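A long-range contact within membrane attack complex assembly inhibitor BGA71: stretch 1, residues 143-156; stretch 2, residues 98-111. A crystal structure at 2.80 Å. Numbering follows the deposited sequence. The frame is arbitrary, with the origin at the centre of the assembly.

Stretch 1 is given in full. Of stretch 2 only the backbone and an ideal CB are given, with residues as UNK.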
# COMPACT_ATOMS: atom_id res chain seq x y z
N SER A 143 -11.11 15.25 -0.48
CA SER A 143 -11.41 15.79 0.82
C SER A 143 -10.34 15.41 1.82
O SER A 143 -9.88 16.23 2.61
CB SER A 143 -12.74 15.24 1.31
OG SER A 143 -12.82 15.49 2.72
N SER A 144 -9.88 14.18 1.70
CA SER A 144 -8.85 13.69 2.56
C SER A 144 -7.44 14.32 2.30
O SER A 144 -6.67 14.44 3.24
CB SER A 144 -8.80 12.19 2.44
OG SER A 144 -8.24 11.88 1.18
N LEU A 145 -7.10 14.67 1.05
CA LEU A 145 -5.90 15.47 0.76
C LEU A 145 -6.01 16.90 1.27
O LEU A 145 -5.05 17.43 1.88
CB LEU A 145 -5.57 15.46 -0.77
CG LEU A 145 -5.03 14.12 -1.34
CD1 LEU A 145 -5.02 14.13 -2.84
CD2 LEU A 145 -3.67 13.70 -0.82
N LYS A 146 -7.15 17.53 1.04
CA LYS A 146 -7.40 18.90 1.52
C LYS A 146 -7.27 18.97 3.06
O LYS A 146 -6.51 19.81 3.64
CB LYS A 146 -8.74 19.37 0.97
CG LYS A 146 -8.69 19.67 -0.51
CD LYS A 146 -9.84 20.49 -1.00
CE LYS A 146 -9.83 20.62 -2.53
NZ LYS A 146 -8.53 21.12 -3.07
N THR A 147 -7.86 17.99 3.73
CA THR A 147 -7.77 17.89 5.19
C THR A 147 -6.30 17.95 5.62
O THR A 147 -5.94 18.74 6.50
CB THR A 147 -8.48 16.65 5.74
OG1 THR A 147 -9.89 16.74 5.43
CG2 THR A 147 -8.34 16.55 7.23
N ARG A 148 -5.47 17.14 4.98
CA ARG A 148 -4.09 17.09 5.34
C ARG A 148 -3.40 18.45 5.07
O ARG A 148 -2.49 18.88 5.83
CB ARG A 148 -3.36 16.01 4.61
CG ARG A 148 -1.91 15.99 5.07
CD ARG A 148 -1.18 14.76 4.71
NE ARG A 148 -0.91 14.76 3.30
CZ ARG A 148 -0.25 13.81 2.66
NH1 ARG A 148 0.25 12.78 3.30
NH2 ARG A 148 -0.10 13.91 1.37
N GLN A 149 -3.81 19.11 3.98
CA GLN A 149 -3.27 20.45 3.70
C GLN A 149 -3.63 21.40 4.83
O GLN A 149 -2.86 22.28 5.14
CB GLN A 149 -3.77 20.98 2.33
CG GLN A 149 -2.97 20.47 1.15
CD GLN A 149 -3.73 20.63 -0.16
OE1 GLN A 149 -4.38 21.65 -0.39
NE2 GLN A 149 -3.66 19.60 -1.02
N ASN A 150 -4.86 21.32 5.32
CA ASN A 150 -5.31 22.31 6.32
C ASN A 150 -4.61 22.03 7.59
O ASN A 150 -4.13 22.95 8.24
CB ASN A 150 -6.82 22.29 6.54
CG ASN A 150 -7.60 22.62 5.30
OD1 ASN A 150 -8.68 22.06 5.05
ND2 ASN A 150 -7.10 23.54 4.51
N PHE A 151 -4.46 20.76 7.92
CA PHE A 151 -3.60 20.41 9.05
C PHE A 151 -2.17 20.98 8.93
O PHE A 151 -1.62 21.46 9.89
CB PHE A 151 -3.53 18.89 9.22
CG PHE A 151 -2.45 18.43 10.16
CD1 PHE A 151 -2.66 18.37 11.56
CD2 PHE A 151 -1.21 18.08 9.67
CE1 PHE A 151 -1.65 17.95 12.41
CE2 PHE A 151 -0.21 17.66 10.52
CZ PHE A 151 -0.41 17.60 11.90
N ALA A 152 -1.58 20.86 7.75
CA ALA A 152 -0.21 21.29 7.49
C ALA A 152 -0.11 22.79 7.68
O ALA A 152 0.84 23.31 8.29
CB ALA A 152 0.21 20.88 6.09
N LYS A 153 -1.08 23.51 7.14
CA LYS A 153 -1.11 24.95 7.28
C LYS A 153 -1.10 25.26 8.79
O LYS A 153 -0.18 25.91 9.28
CB LYS A 153 -2.33 25.52 6.59
CG LYS A 153 -2.20 26.95 6.10
CD LYS A 153 -1.46 27.02 4.76
CE LYS A 153 -1.32 28.49 4.28
NZ LYS A 153 -0.43 28.64 3.08
N LYS A 154 -2.02 24.64 9.52
CA LYS A 154 -2.08 24.79 10.94
C LYS A 154 -0.80 24.42 11.63
O LYS A 154 -0.39 25.12 12.55
CB LYS A 154 -3.19 23.94 11.52
CG LYS A 154 -3.67 24.45 12.88
CD LYS A 154 -4.74 25.51 12.70
CE LYS A 154 -5.04 26.26 13.98
NZ LYS A 154 -4.66 27.70 13.95
N LEU A 155 -0.17 23.33 11.21
CA LEU A 155 1.08 22.87 11.84
C LEU A 155 2.27 23.85 11.66
O LEU A 155 3.10 24.01 12.56
CB LEU A 155 1.45 21.50 11.34
CG LEU A 155 2.67 20.79 11.96
CD1 LEU A 155 2.61 20.75 13.48
CD2 LEU A 155 2.80 19.40 11.42
N ASN A 156 2.29 24.58 10.55
CA ASN A 156 3.36 25.57 10.35
C ASN A 156 3.16 26.81 11.21
O ASN A 156 4.12 27.38 11.75
CB ASN A 156 3.50 25.89 8.90
CG ASN A 156 4.26 24.82 8.21
OD1 ASN A 156 5.46 24.72 8.37
ND2 ASN A 156 3.56 23.95 7.44
N UNK A 98 -2.67 11.83 21.87
CA UNK A 98 -3.85 12.11 21.05
C UNK A 98 -3.48 12.83 19.74
O UNK A 98 -3.95 12.47 18.69
CB UNK A 98 -4.85 12.95 21.85
N UNK A 99 -2.65 13.87 19.83
CA UNK A 99 -2.16 14.54 18.63
C UNK A 99 -1.61 13.51 17.61
O UNK A 99 -1.88 13.60 16.43
CB UNK A 99 -1.08 15.55 19.00
N UNK A 100 -0.83 12.57 18.11
CA UNK A 100 -0.12 11.60 17.30
C UNK A 100 -1.05 10.51 16.79
O UNK A 100 -1.20 10.33 15.59
CB UNK A 100 1.03 10.98 18.10
N UNK A 101 -1.67 9.80 17.72
CA UNK A 101 -2.49 8.67 17.35
C UNK A 101 -3.89 9.05 16.86
O UNK A 101 -4.43 8.36 16.04
CB UNK A 101 -2.61 7.72 18.55
N UNK A 102 -4.46 10.13 17.35
CA UNK A 102 -5.83 10.45 17.02
C UNK A 102 -6.01 11.44 15.91
O UNK A 102 -6.95 11.35 15.13
CB UNK A 102 -6.54 10.98 18.27
N UNK A 103 -5.11 12.40 15.80
CA UNK A 103 -5.24 13.42 14.76
C UNK A 103 -4.35 13.11 13.57
O UNK A 103 -4.83 13.05 12.45
CB UNK A 103 -4.90 14.80 15.32
N UNK A 104 -3.04 13.00 13.81
CA UNK A 104 -2.10 12.90 12.72
C UNK A 104 -2.35 11.60 11.96
O UNK A 104 -2.39 11.56 10.74
CB UNK A 104 -0.66 12.97 13.23
N UNK A 105 -2.51 10.54 12.72
CA UNK A 105 -2.64 9.23 12.16
C UNK A 105 -3.93 9.06 11.36
O UNK A 105 -3.99 8.27 10.42
CB UNK A 105 -2.57 8.19 13.28
N UNK A 106 -4.95 9.78 11.76
CA UNK A 106 -6.27 9.65 11.13
C UNK A 106 -6.27 10.41 9.83
O UNK A 106 -6.88 10.00 8.86
CB UNK A 106 -7.38 10.16 12.05
N UNK A 107 -5.60 11.54 9.83
CA UNK A 107 -5.46 12.34 8.64
C UNK A 107 -4.82 11.48 7.58
O UNK A 107 -5.29 11.37 6.47
CB UNK A 107 -4.64 13.61 8.90
N UNK A 108 -3.77 10.78 7.97
CA UNK A 108 -3.11 9.87 7.07
C UNK A 108 -4.02 8.73 6.68
O UNK A 108 -4.09 8.38 5.50
CB UNK A 108 -1.83 9.33 7.70
N UNK A 109 -4.64 8.03 7.61
CA UNK A 109 -5.37 6.84 7.25
C UNK A 109 -6.46 7.08 6.25
O UNK A 109 -6.74 6.25 5.42
CB UNK A 109 -5.97 6.20 8.50
N UNK A 110 -7.11 8.20 6.37
CA UNK A 110 -8.15 8.51 5.46
C UNK A 110 -7.66 8.48 4.06
O UNK A 110 -8.28 7.95 3.21
CB UNK A 110 -8.76 9.87 5.79
N UNK A 111 -6.52 9.06 3.82
CA UNK A 111 -5.93 9.13 2.51
C UNK A 111 -5.60 7.76 2.00
O UNK A 111 -5.70 7.49 0.86
CB UNK A 111 -4.68 10.01 2.53

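The two helices run nearly antiparallel, at 153°, with axes 8.8 Å apart at closest approach.

At 98 the ideal CB has nothing of stretch 1 within 5.5 Å. The contact sets no preference, and the residue is Glu98.

Position 99 also starts far from stretch 1, and its CB points sideways. Only a long side chain could reach Phe151 and Leu155, which offer carbon alone. A large apolar residue would suit, aromatic or aliphatic. It is Phe99. Its CE1 lies 3.9 Å from Phe151 CE1, at the edge of the Phe151 ring, and its CZ is 4.4 Å from Leu155 CD1.

Positions 100, 101 and 102 are out of reach, so stretch 1 does not choose among side chains. They are Ile100, Tyr101 and Gln102.

At 103 the CB points sideways, 5.4 Å from Phe151 CE1. A medium apolar side chain would fit; Val, Leu or Ile are all plausible. It is Ile103, whose CG2 is 4.1 Å from Phe151 CE1.

At 104 the CB is 4.8 Å from Phe151 CZ, also sideways. Little length is needed, so a small or medium apolar group suffices. Val104 places CG2 3.7 Å from Phe151 CZ.

Positions 105 and 106 are out of reach. They are Ala105 and Ser106.

At 107 the CB points toward stretch 1, 5.0 Å from both Thr147 CG2 and Arg148 CA. Carbon surrounds it, and an aliphatic side chain fits best. Ile107 sets CD1 3.6 Å from Phe151 CD1 and CG2 3.6 Å from Arg148 CB. Together with 99, 103 and 104 it forms the hole that receives Phe151.

At 108 the CB points away, but the Arg148 guanidinium lies within range of a longer side chain. An acceptor such as Gln or Glu would suit. It is Gln108. Arg148 NH1 donates a weak hydrogen bond to Gln108 OE1, 3.1 Å long at 132°.

Position 109 is out of reach and is Tyr109.

At 110 the CB points toward stretch 1, 4.1 Å from Ser144 CB. Small or polar residues are reasonable. Asp110 makes that CB contact.

At 111 the CB points sideways, 4.2 Å from Ser144 OG and 5.1 Å from Leu145 CD2. A methyl and a hydroxyl are near, so an aliphatic would suit; a polar group is not excluded. Ile111 brings CG1 to 3.5 Å from Ser144 O, CG2 to 4.2 Å from Leu145 CD2, and CD1 over one face of the Arg148 guanidinium.

Stretch 2, residues 98-111: EFIYQIVASIQYDI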
# COMPACT_ATOMS: atom_id res chain seq x y z
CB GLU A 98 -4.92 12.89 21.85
CG GLU A 98 -5.85 11.94 22.58
CD GLU A 98 -6.71 12.59 23.64
OE1 GLU A 98 -7.29 13.68 23.38
OE2 GLU A 98 -6.89 11.94 24.68
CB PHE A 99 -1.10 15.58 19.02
CG PHE A 99 -0.43 16.20 17.86
CD1 PHE A 99 -1.02 17.26 17.19
CD2 PHE A 99 0.80 15.71 17.38
CE1 PHE A 99 -0.40 17.84 16.08
CE2 PHE A 99 1.41 16.27 16.27
CZ PHE A 99 0.81 17.34 15.62
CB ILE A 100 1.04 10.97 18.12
CG1 ILE A 100 2.29 11.85 18.04
CG2 ILE A 100 1.41 9.58 17.68
CD1 ILE A 100 2.66 12.33 16.66
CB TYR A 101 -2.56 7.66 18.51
CG TYR A 101 -1.21 7.06 18.90
CD1 TYR A 101 -0.45 6.34 18.00
CD2 TYR A 101 -0.73 7.20 20.20
CE1 TYR A 101 0.77 5.80 18.37
CE2 TYR A 101 0.49 6.64 20.59
CZ TYR A 101 1.24 5.95 19.67
OH TYR A 101 2.46 5.43 20.07
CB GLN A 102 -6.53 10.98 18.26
CG GLN A 102 -8.06 10.99 18.24
CD GLN A 102 -8.59 11.97 19.28
OE1 GLN A 102 -8.15 11.91 20.43
NE2 GLN A 102 -9.48 12.90 18.90
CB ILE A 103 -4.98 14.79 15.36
CG1 ILE A 103 -6.17 15.12 16.28
CG2 ILE A 103 -4.70 15.84 14.27
CD1 ILE A 103 -7.12 16.20 15.85
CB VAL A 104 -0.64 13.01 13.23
CG1 VAL A 104 0.34 12.67 12.12
CG2 VAL A 104 -0.37 14.42 13.74
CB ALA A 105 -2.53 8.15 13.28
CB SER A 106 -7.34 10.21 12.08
OG SER A 106 -7.39 9.39 13.29
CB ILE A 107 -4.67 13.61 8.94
CG1 ILE A 107 -5.57 14.58 9.72
CG2 ILE A 107 -4.21 14.30 7.67
CD1 ILE A 107 -4.81 15.61 10.53
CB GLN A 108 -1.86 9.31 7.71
CG GLN A 108 -0.79 8.79 6.75
CD GLN A 108 -0.43 9.69 5.55
OE1 GLN A 108 -0.09 10.83 5.71
NE2 GLN A 108 -0.52 9.14 4.36
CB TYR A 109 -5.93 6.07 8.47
CG TYR A 109 -6.89 4.93 8.08
CD1 TYR A 109 -6.41 3.73 7.59
CD2 TYR A 109 -8.27 5.09 8.15
CE1 TYR A 109 -7.26 2.74 7.20
CE2 TYR A 109 -9.11 4.09 7.76
CZ TYR A 109 -8.59 2.92 7.29
OH TYR A 109 -9.38 1.90 6.90
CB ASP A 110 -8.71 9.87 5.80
CG ASP A 110 -9.72 9.82 6.87
OD1 ASP A 110 -9.93 8.81 7.47
OD2 ASP A 110 -10.32 10.80 7.11
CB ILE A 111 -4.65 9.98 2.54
CG1 ILE A 111 -4.93 11.41 2.93
CG2 ILE A 111 -4.00 10.04 1.18
CD1 ILE A 111 -3.73 12.20 3.30
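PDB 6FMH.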